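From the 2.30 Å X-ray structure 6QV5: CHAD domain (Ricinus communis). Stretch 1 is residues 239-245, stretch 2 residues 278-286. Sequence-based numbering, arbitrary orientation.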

# COMPACT_ATOMS: atom_id res chain seq x y z
N GLU A 239 1.98 -0.32 -11.16
CA GLU A 239 1.98 -1.70 -11.65
C GLU A 239 3.38 -2.10 -12.17
O GLU A 239 3.83 -3.22 -11.91
CB GLU A 239 0.93 -1.86 -12.76
CG GLU A 239 0.64 -3.29 -13.18
CD GLU A 239 -0.12 -3.40 -14.49
OE1 GLU A 239 -1.33 -3.09 -14.51
OE2 GLU A 239 0.50 -3.79 -15.50
N GLU A 240 4.06 -1.17 -12.88
CA GLU A 240 5.39 -1.39 -13.45
C GLU A 240 6.49 -1.43 -12.38
O GLU A 240 7.26 -2.39 -12.36
CB GLU A 240 5.69 -0.36 -14.56
CG GLU A 240 7.05 -0.51 -15.24
CD GLU A 240 7.39 -1.84 -15.90
OE1 GLU A 240 6.47 -2.52 -16.40
OE2 GLU A 240 8.59 -2.19 -15.91
N LEU A 241 6.55 -0.41 -11.51
CA LEU A 241 7.55 -0.34 -10.43
C LEU A 241 7.31 -1.41 -9.36
O LEU A 241 8.28 -1.87 -8.74
CB LEU A 241 7.61 1.06 -9.81
CG LEU A 241 8.17 2.19 -10.68
CD1 LEU A 241 7.64 3.54 -10.22
CD2 LEU A 241 9.69 2.19 -10.69
N GLY A 242 6.05 -1.79 -9.16
CA GLY A 242 5.64 -2.81 -8.21
C GLY A 242 6.04 -4.21 -8.64
O GLY A 242 6.36 -5.05 -7.80
N ARG A 243 6.05 -4.46 -9.97
CA ARG A 243 6.45 -5.72 -10.60
C ARG A 243 7.91 -6.03 -10.28
O ARG A 243 8.22 -7.15 -9.85
CB ARG A 243 6.21 -5.65 -12.13
CG ARG A 243 6.72 -6.86 -12.91
CD ARG A 243 6.95 -6.56 -14.39
NE ARG A 243 7.91 -5.47 -14.62
CZ ARG A 243 9.23 -5.62 -14.66
NH1 ARG A 243 9.78 -6.81 -14.49
NH2 ARG A 243 10.01 -4.57 -14.88
N HIS A 244 8.80 -5.03 -10.46
CA HIS A 244 10.24 -5.14 -10.17
C HIS A 244 10.49 -5.23 -8.66
O HIS A 244 11.44 -5.89 -8.24
CB HIS A 244 11.01 -3.97 -10.79
CG HIS A 244 12.50 -4.13 -10.71
ND1 HIS A 244 13.20 -4.78 -11.71
CD2 HIS A 244 13.37 -3.74 -9.75
CE1 HIS A 244 14.47 -4.76 -11.33
NE2 HIS A 244 14.62 -4.14 -10.16
N ASN A 245 9.62 -4.57 -7.86
CA ASN A 245 9.69 -4.57 -6.40
C ASN A 245 9.37 -5.95 -5.82
O ASN A 245 10.01 -6.37 -4.87
CB ASN A 245 8.75 -3.50 -5.81
CG ASN A 245 8.73 -3.45 -4.30
OD1 ASN A 245 9.77 -3.29 -3.64
ND2 ASN A 245 7.55 -3.58 -3.73
N GLN A 278 15.77 -12.09 -13.72
CA GLN A 278 14.54 -11.39 -14.12
C GLN A 278 14.60 -9.90 -13.78
O GLN A 278 14.00 -9.09 -14.49
CB GLN A 278 13.30 -12.04 -13.49
CG GLN A 278 12.83 -13.32 -14.19
CD GLN A 278 11.54 -13.83 -13.61
OE1 GLN A 278 11.48 -14.30 -12.46
NE2 GLN A 278 10.47 -13.77 -14.39
N GLN A 279 15.34 -9.54 -12.71
CA GLN A 279 15.57 -8.16 -12.25
C GLN A 279 16.49 -7.43 -13.24
O GLN A 279 16.31 -6.23 -13.46
CB GLN A 279 16.21 -8.15 -10.86
CG GLN A 279 15.25 -8.44 -9.71
CD GLN A 279 15.95 -8.55 -8.38
OE1 GLN A 279 16.58 -7.60 -7.90
NE2 GLN A 279 15.84 -9.70 -7.74
N ALA A 280 17.47 -8.14 -13.82
CA ALA A 280 18.44 -7.60 -14.77
C ALA A 280 17.94 -7.61 -16.22
O ALA A 280 18.20 -6.65 -16.96
CB ALA A 280 19.76 -8.36 -14.67
N MET A 281 17.23 -8.68 -16.63
CA MET A 281 16.68 -8.83 -17.99
C MET A 281 15.44 -7.97 -18.18
O MET A 281 15.29 -7.35 -19.23
CB MET A 281 16.36 -10.31 -18.31
CG MET A 281 17.56 -11.25 -18.24
SD MET A 281 18.94 -10.81 -19.32
CE MET A 281 20.30 -11.02 -18.18
N ARG A 282 14.55 -7.94 -17.16
CA ARG A 282 13.32 -7.14 -17.19
C ARG A 282 13.32 -6.10 -16.05
O ARG A 282 12.59 -6.27 -15.07
CB ARG A 282 12.06 -8.03 -17.15
CG ARG A 282 11.84 -8.86 -18.42
CD ARG A 282 10.42 -9.40 -18.51
NE ARG A 282 10.13 -10.42 -17.49
CZ ARG A 282 8.97 -11.06 -17.37
NH1 ARG A 282 7.97 -10.80 -18.20
NH2 ARG A 282 8.80 -11.96 -16.42
N PRO A 283 14.13 -5.01 -16.13
CA PRO A 283 14.09 -4.01 -15.05
C PRO A 283 12.90 -3.07 -15.22
O PRO A 283 12.20 -3.14 -16.23
CB PRO A 283 15.43 -3.28 -15.19
CG PRO A 283 15.81 -3.43 -16.63
CD PRO A 283 15.06 -4.60 -17.22
N ALA A 284 12.64 -2.21 -14.21
CA ALA A 284 11.54 -1.24 -14.26
C ALA A 284 11.78 -0.30 -15.44
O ALA A 284 12.76 0.45 -15.44
CB ALA A 284 11.45 -0.46 -12.95
N ASP A 285 10.95 -0.43 -16.50
CA ASP A 285 11.07 0.37 -17.72
C ASP A 285 10.79 1.84 -17.45
O ASP A 285 9.65 2.30 -17.56
CB ASP A 285 10.19 -0.20 -18.86
CG ASP A 285 10.52 0.32 -20.26
OD1 ASP A 285 11.58 0.96 -20.43
OD2 ASP A 285 9.72 0.06 -21.18
N LEU A 286 11.85 2.57 -17.06
CA LEU A 286 11.80 3.99 -16.72
C LEU A 286 11.39 4.85 -17.90
O LEU A 286 10.66 5.82 -17.70
CB LEU A 286 13.13 4.49 -16.11
CG LEU A 286 13.79 3.68 -14.98
CD1 LEU A 286 15.02 4.39 -14.48
CD2 LEU A 286 12.84 3.44 -13.80

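Residues 239-245 form one unbroken helical segment, whereas 278-286 leave their helix after M281, turn through R282, P283 and A284, and reach D285 at the N-cap position of the next helix. The backbones come nearest at L241 and A284, 5.6 Å between CA atoms, and the contact is largely one of helix side chains meeting main-chain polar groups of the turn.

R243 carries most of this bonding. Its chi1 and chi2 are both t, extending the chain, and chi3 then switches to p (58°), presenting the guanidinium edge to the turn. There NH1 and NH2 both donate to R282 O, at 2.9 and 3.1 Å, while P283 O also lies 2.9 Å from NH2. From the same helix, E240 combines a t chi1 with a p chi2, which brings OE2 to 3.0 Å from R243 NH2 in a salt bridge; the same OE2 accepts a hydrogen bond from D285 N (3.0 Å, 166°). The carboxylate thus links the arginine to the backbone of the turn.

H244, also t at chi1, has its CA-to-CB bond pointing toward the other stretch, and its ring edge meets Q279 O, 3.2 Å from CE1 and near the ring plane. Beside these polar contacts, L241 (m, chi2 156°) places CD2 3.9 Å from A284 CB, a small apolar contact.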